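Local coordinates for NAD-dependent dehydrogenase (PDB 4Z0P), which probably catalyses the NADPH-dependent reduction of glyoxylate and hydroxypyruvate, as a two-subunit member of the D-isomer specific 2-hydroxyacid dehydrogenase family, at residues Q110-E122 / D132-G144. Sequence-based numbering, arbitrary orientation. Where two conformers were deposited one is given.
Sequences QCLLHLRQHRAYE and DLSQPEAADVTVG. With OXD (oxalic acid), chain D.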
loop_
_atom_site.group_PDB
_atom_site.type_symbol
_atom_site.label_atom_id
_atom_site.label_comp_id
_atom_site.label_asym_id
_atom_site.label_seq_id
_atom_site.Cartn_x
_atom_site.Cartn_y
_atom_site.Cartn_z
ATOM N N GLN A 110 -0.587 2.120 5.286
ATOM C CA GLN A 110 0.215 2.895 6.242
ATOM C C GLN A 110 1.668 2.451 6.216
ATOM O O GLN A 110 2.583 3.274 6.261
ATOM C CB GLN A 110 -0.282 2.743 7.672
ATOM C CG GLN A 110 -1.747 3.046 7.891
ATOM C CD GLN A 110 -2.238 4.260 7.156
ATOM O OE1 GLN A 110 -1.640 5.340 7.223
ATOM N NE2 GLN A 110 -3.347 4.098 6.434
ATOM N N CYS A 111 1.896 1.140 6.204
ATOM C CA CYS A 111 3.288 0.664 6.195
ATOM C C CYS A 111 4.024 1.157 4.928
ATOM O O CYS A 111 5.202 1.500 4.998
ATOM C CB CYS A 111 3.360 -0.858 6.322
ATOM S SG CYS A 111 2.834 -1.411 7.984
ATOM N N LEU A 112 3.349 1.178 3.776
ATOM C CA LEU A 112 3.964 1.694 2.562
ATOM C C LEU A 112 4.172 3.199 2.585
ATOM O O LEU A 112 5.258 3.683 2.167
ATOM C CB LEU A 112 3.193 1.257 1.323
ATOM C CG LEU A 112 3.222 -0.239 1.028
ATOM C CD1 LEU A 112 2.246 -0.590 -0.092
ATOM C CD2 LEU A 112 4.621 -0.753 0.720
ATOM N N LEU A 113 3.195 3.942 3.094
ATOM C CA LEU A 113 3.326 5.409 3.203
ATOM C C LEU A 113 4.545 5.772 4.039
ATOM O O LEU A 113 5.308 6.672 3.681
ATOM C CB LEU A 113 2.074 6.021 3.821
ATOM C CG LEU A 113 0.812 6.156 2.950
ATOM C CD1 LEU A 113 -0.346 6.561 3.854
ATOM C CD2 LEU A 113 1.056 7.215 1.903
ATOM N N HIS A 114 4.732 5.085 5.164
ATOM C CA HIS A 114 5.904 5.344 6.007
ATOM C C HIS A 114 7.209 4.830 5.386
ATOM O O HIS A 114 8.203 5.558 5.334
ATOM C CB HIS A 114 5.668 4.805 7.409
ATOM C CG HIS A 114 4.625 5.576 8.146
ATOM N ND1 HIS A 114 4.823 6.852 8.638
ATOM C CD2 HIS A 114 3.362 5.246 8.476
ATOM C CE1 HIS A 114 3.724 7.267 9.238
ATOM N NE2 HIS A 114 2.822 6.310 9.155
ATOM N N LEU A 115 7.196 3.616 4.845
ATOM C CA LEU A 115 8.390 3.057 4.199
ATOM C C LEU A 115 8.873 3.943 3.075
ATOM O O LEU A 115 10.065 4.231 2.957
ATOM C CB LEU A 115 8.109 1.681 3.627
ATOM C CG LEU A 115 9.217 1.026 2.768
ATOM C CD1 LEU A 115 10.419 0.685 3.649
ATOM C CD2 LEU A 115 8.668 -0.179 2.019
ATOM N N ARG A 116 7.935 4.340 2.231
ATOM C CA ARG A 116 8.261 5.061 1.003
ATOM C C ARG A 116 8.307 6.594 1.177
ATOM O O ARG A 116 8.365 7.334 0.212
ATOM C CB ARG A 116 7.310 4.635 -0.111
ATOM C CG ARG A 116 7.367 3.149 -0.479
ATOM C CD ARG A 116 8.747 2.626 -0.899
ATOM N NE ARG A 116 9.118 3.282 -2.139
ATOM C CZ ARG A 116 9.268 2.692 -3.326
ATOM N NH1 ARG A 116 9.216 1.381 -3.468
ATOM N NH2 ARG A 116 9.505 3.457 -4.380
ATOM N N GLN A 117 8.361 7.050 2.414
ATOM C CA GLN A 117 8.686 8.448 2.749
ATOM C C GLN A 117 7.729 9.396 2.041
ATOM O O GLN A 117 8.101 10.450 1.521
ATOM C CB GLN A 117 10.141 8.760 2.387
ATOM C CG GLN A 117 11.096 7.787 3.030
ATOM C CD GLN A 117 12.533 8.070 2.700
ATOM O OE1 GLN A 117 13.187 8.882 3.362
ATOM N NE2 GLN A 117 13.041 7.403 1.678
ATOM N N HIS A 118 6.456 9.020 2.070
ATOM C CA HIS A 118 5.442 9.767 1.331
ATOM C C HIS A 118 5.354 11.211 1.771
ATOM O O HIS A 118 5.291 12.107 0.920
ATOM C CB HIS A 118 4.086 9.088 1.450
ATOM C CG HIS A 118 3.005 9.823 0.740
ATOM N ND1 HIS A 118 2.936 9.875 -0.636
ATOM C CD2 HIS A 118 1.957 10.544 1.201
ATOM C CE1 HIS A 118 1.871 10.573 -0.987
ATOM N NE2 HIS A 118 1.259 10.988 0.107
ATOM N N ARG A 119 5.377 11.461 3.084
ATOM C CA ARG A 119 5.301 12.854 3.547
ATOM C C ARG A 119 6.509 13.706 3.119
ATOM O O ARG A 119 6.334 14.862 2.729
ATOM C CB ARG A 119 4.984 12.964 5.039
ATOM C CG ARG A 119 3.479 12.763 5.320
ATOM C CD ARG A 119 2.617 14.009 5.028
ATOM N NE ARG A 119 1.170 13.832 5.263
ATOM C CZ ARG A 119 0.600 13.794 6.474
ATOM N NH1 ARG A 119 1.341 13.897 7.561
ATOM N NH2 ARG A 119 -0.711 13.652 6.602
ATOM N N ALA A 120 7.699 13.127 3.129
ATOM C CA ALA A 120 8.888 13.817 2.609
ATOM C C ALA A 120 8.755 14.184 1.142
ATOM O O ALA A 120 9.052 15.308 0.754
ATOM C CB ALA A 120 10.140 12.997 2.849
ATOM N N TYR A 121 8.288 13.236 0.323
ATOM C CA TYR A 121 8.094 13.496 -1.092
ATOM C C TYR A 121 6.970 14.491 -1.338
ATOM O O TYR A 121 7.062 15.304 -2.245
ATOM C CB TYR A 121 7.893 12.200 -1.881
ATOM C CG TYR A 121 9.163 11.428 -2.097
ATOM C CD1 TYR A 121 10.222 11.964 -2.826
ATOM C CD2 TYR A 121 9.302 10.135 -1.620
ATOM C CE1 TYR A 121 11.392 11.238 -3.068
ATOM C CE2 TYR A 121 10.478 9.422 -1.825
ATOM C CZ TYR A 121 11.503 9.969 -2.573
ATOM O OH TYR A 121 12.650 9.242 -2.817
ATOM N N GLU A 122 5.934 14.477 -0.486
ATOM C CA GLU A 122 4.881 15.498 -0.601
ATOM C C GLU A 122 5.393 16.882 -0.220
ATOM O O GLU A 122 5.014 17.870 -0.856
ATOM C CB GLU A 122 3.659 15.148 0.241
ATOM C CG GLU A 122 2.877 13.944 -0.274
ATOM C CD GLU A 122 2.218 14.225 -1.604
ATOM O OE1 GLU A 122 1.453 15.188 -1.667
ATOM O OE2 GLU A 122 2.504 13.524 -2.594
ATOM N N ASP A 132 15.486 12.922 -5.292
ATOM C CA ASP A 132 15.446 11.501 -4.948
ATOM C C ASP A 132 16.043 11.296 -3.571
ATOM O O ASP A 132 17.096 11.863 -3.279
ATOM C CB ASP A 132 16.245 10.687 -5.962
ATOM C CG ASP A 132 15.651 10.757 -7.353
ATOM O OD1 ASP A 132 14.548 11.318 -7.469
ATOM O OD2 ASP A 132 16.264 10.265 -8.324
ATOM N N LEU A 133 15.390 10.488 -2.736
ATOM C CA LEU A 133 15.882 10.188 -1.401
ATOM C C LEU A 133 16.383 8.759 -1.345
ATOM O O LEU A 133 15.847 7.868 -1.998
ATOM C CB LEU A 133 14.753 10.337 -0.374
ATOM C CG LEU A 133 14.072 11.712 -0.408
ATOM C CD1 LEU A 133 12.874 11.691 0.530
ATOM C CD2 LEU A 133 15.055 12.808 -0.049
ATOM N N SER A 134 17.390 8.533 -0.519
ATOM C CA SER A 134 17.845 7.172 -0.278
ATOM C C SER A 134 16.680 6.373 0.298
ATOM O O SER A 134 15.948 6.856 1.163
ATOM C CB SER A 134 19.064 7.143 0.646
ATOM O OG SER A 134 20.235 7.429 -0.095
ATOM N N GLN A 135 16.511 5.138 -0.181
ATOM C CA GLN A 135 15.274 4.405 0.061
ATOM C C GLN A 135 15.488 2.942 0.451
ATOM O O GLN A 135 16.004 2.147 -0.341
ATOM C CB GLN A 135 14.435 4.484 -1.219
ATOM C CG GLN A 135 13.098 3.752 -1.150
ATOM C CD GLN A 135 12.198 4.343 -0.100
ATOM O OE1 GLN A 135 11.800 5.503 -0.213
ATOM N NE2 GLN A 135 11.903 3.584 0.941
ATOM N N PRO A 136 15.093 2.573 1.666
ATOM C CA PRO A 136 15.120 1.153 2.028
ATOM C C PRO A 136 14.039 0.354 1.317
ATOM O O PRO A 136 13.046 0.916 0.841
ATOM C CB PRO A 136 14.838 1.173 3.529
ATOM C CG PRO A 136 14.094 2.425 3.748
ATOM C CD PRO A 136 14.676 3.421 2.800
ATOM N N GLU A 137 14.240 -0.946 1.222
ATOM C CA GLU A 137 13.190 -1.824 0.739
ATOM C C GLU A 137 12.410 -2.329 1.957
ATOM O O GLU A 137 12.865 -2.206 3.119
ATOM C CB GLU A 137 13.747 -2.985 -0.094
ATOM C CG GLU A 137 14.622 -3.969 0.663
ATOM C CD GLU A 137 15.031 -5.181 -0.159
ATOM O OE1 GLU A 137 14.152 -5.912 -0.640
ATOM O OE2 GLU A 137 16.249 -5.418 -0.281
ATOM N N ALA A 138 11.246 -2.916 1.706
ATOM C CA ALA A 138 10.420 -3.416 2.810
ATOM C C ALA A 138 11.144 -4.379 3.741
ATOM O O ALA A 138 10.971 -4.332 4.964
ATOM C CB ALA A 138 9.158 -4.059 2.271
ATOM N N ALA A 139 11.988 -5.241 3.166
ATOM C CA ALA A 139 12.727 -6.234 3.946
ATOM C C ALA A 139 13.697 -5.626 4.973
ATOM O O ALA A 139 14.109 -6.295 5.916
ATOM C CB ALA A 139 13.469 -7.206 3.028
ATOM N N ASP A 140 14.031 -4.358 4.807
ATOM C CA ASP A 140 14.873 -3.601 5.759
ATOM C C ASP A 140 14.115 -3.129 7.007
ATOM O O ASP A 140 14.741 -2.613 7.935
ATOM C CB ASP A 140 15.459 -2.359 5.077
ATOM C CG ASP A 140 16.380 -2.692 3.907
ATOM O OD1 ASP A 140 17.098 -3.720 3.970
ATOM O OD2 ASP A 140 16.404 -1.896 2.920
ATOM N N VAL A 141 12.791 -3.284 7.016
ATOM C CA VAL A 141 11.901 -2.805 8.094
ATOM C C VAL A 141 11.215 -3.994 8.746
ATOM O O VAL A 141 10.667 -4.870 8.066
ATOM C CB VAL A 141 10.849 -1.840 7.536
ATOM C CG1 VAL A 141 9.744 -1.493 8.567
ATOM C CG2 VAL A 141 11.547 -0.581 7.040
ATOM N N THR A 142 11.230 -4.001 10.075
ATOM C CA THR A 142 10.457 -4.976 10.840
ATOM C C THR A 142 9.161 -4.327 11.302
ATOM O O THR A 142 9.176 -3.317 12.034
ATOM C CB THR A 142 11.248 -5.518 12.041
ATOM O OG1 THR A 142 12.387 -6.252 11.554
ATOM C CG2 THR A 142 10.380 -6.462 12.845
ATOM N N VAL A 143 8.053 -4.886 10.843
ATOM C CA VAL A 143 6.713 -4.488 11.312
ATOM C C VAL A 143 6.342 -5.427 12.439
ATOM O O VAL A 143 6.385 -6.658 12.282
ATOM C CB VAL A 143 5.651 -4.563 10.207
ATOM C CG1 VAL A 143 4.291 -4.106 10.737
ATOM C CG2 VAL A 143 6.068 -3.731 8.991
ATOM N N GLY A 144 5.983 -4.852 13.572
ATOM C CA GLY A 144 5.588 -5.633 14.733
ATOM C C GLY A 144 4.124 -5.367 15.004
ATOM O O GLY A 144 3.755 -4.220 15.209
HETATM C C1 OXD D . -0.978 13.693 0.726
HETATM C C2 OXD D . -0.254 13.601 1.983
HETATM O O3 OXD D . -1.691 14.689 0.509
HETATM O O4 OXD D . -0.236 12.511 2.584
HETATM O O5 OXD D . -0.862 12.762 -0.095
HETATM O O6 OXD D . 0.327 14.605 2.430
HETATM O O HOH W 1 15.964 9.109 3.122
HETATM O O HOH W 2 12.009 6.583 -2.649
#
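One face of the Y121 ring carries L133 CD1, a CH-pi contact 4.0 Å from the ring centroid, while Q135 OE1 lies at the ring's edge. Here helix 97-115 ends in a Schellman motif, Q117 at positive phi, before helix 118-126; the facing loop leads into strand 142-146 of the Rossmann-type domain. The phenol suits its place, giving the leucine a broad apolar face and the L133 N-H a hydroxyl acceptor. Over one face of the R116 guanidinium sits Q135 CG; the charge pairs with E105 of the second subunit. Q135 ties its own loop to the helix end, and an amide suits because it donates and accepts at once. Bent at chi2 (63°), its chain brings NE2 to L115 O (2.8 Å), above the carbonyl plane, and to P136 O, on a lone pair; OE1 accepts from Q117 NE2 (3.0 Å) and a water that also meets Y121 OH. A leucine in its place would probably leave L115 O, P136 O and Q117 NE2 each one mate short, with S134 O still holding the Q117 amide. L115's branched apolar end packs on residues 136-141: CD1 meets V141 CG2 (3.8 Å), CD2 A138 CB. H118 and R119 bind an oxalate shared with the same pair of the second subunit, distinct from the R235 and H283 site. H118 presents its ring edge, NE2 donating to oxalate O5 at 2.8 Å, with E122 CG 3.4 Å above the imidazole plane.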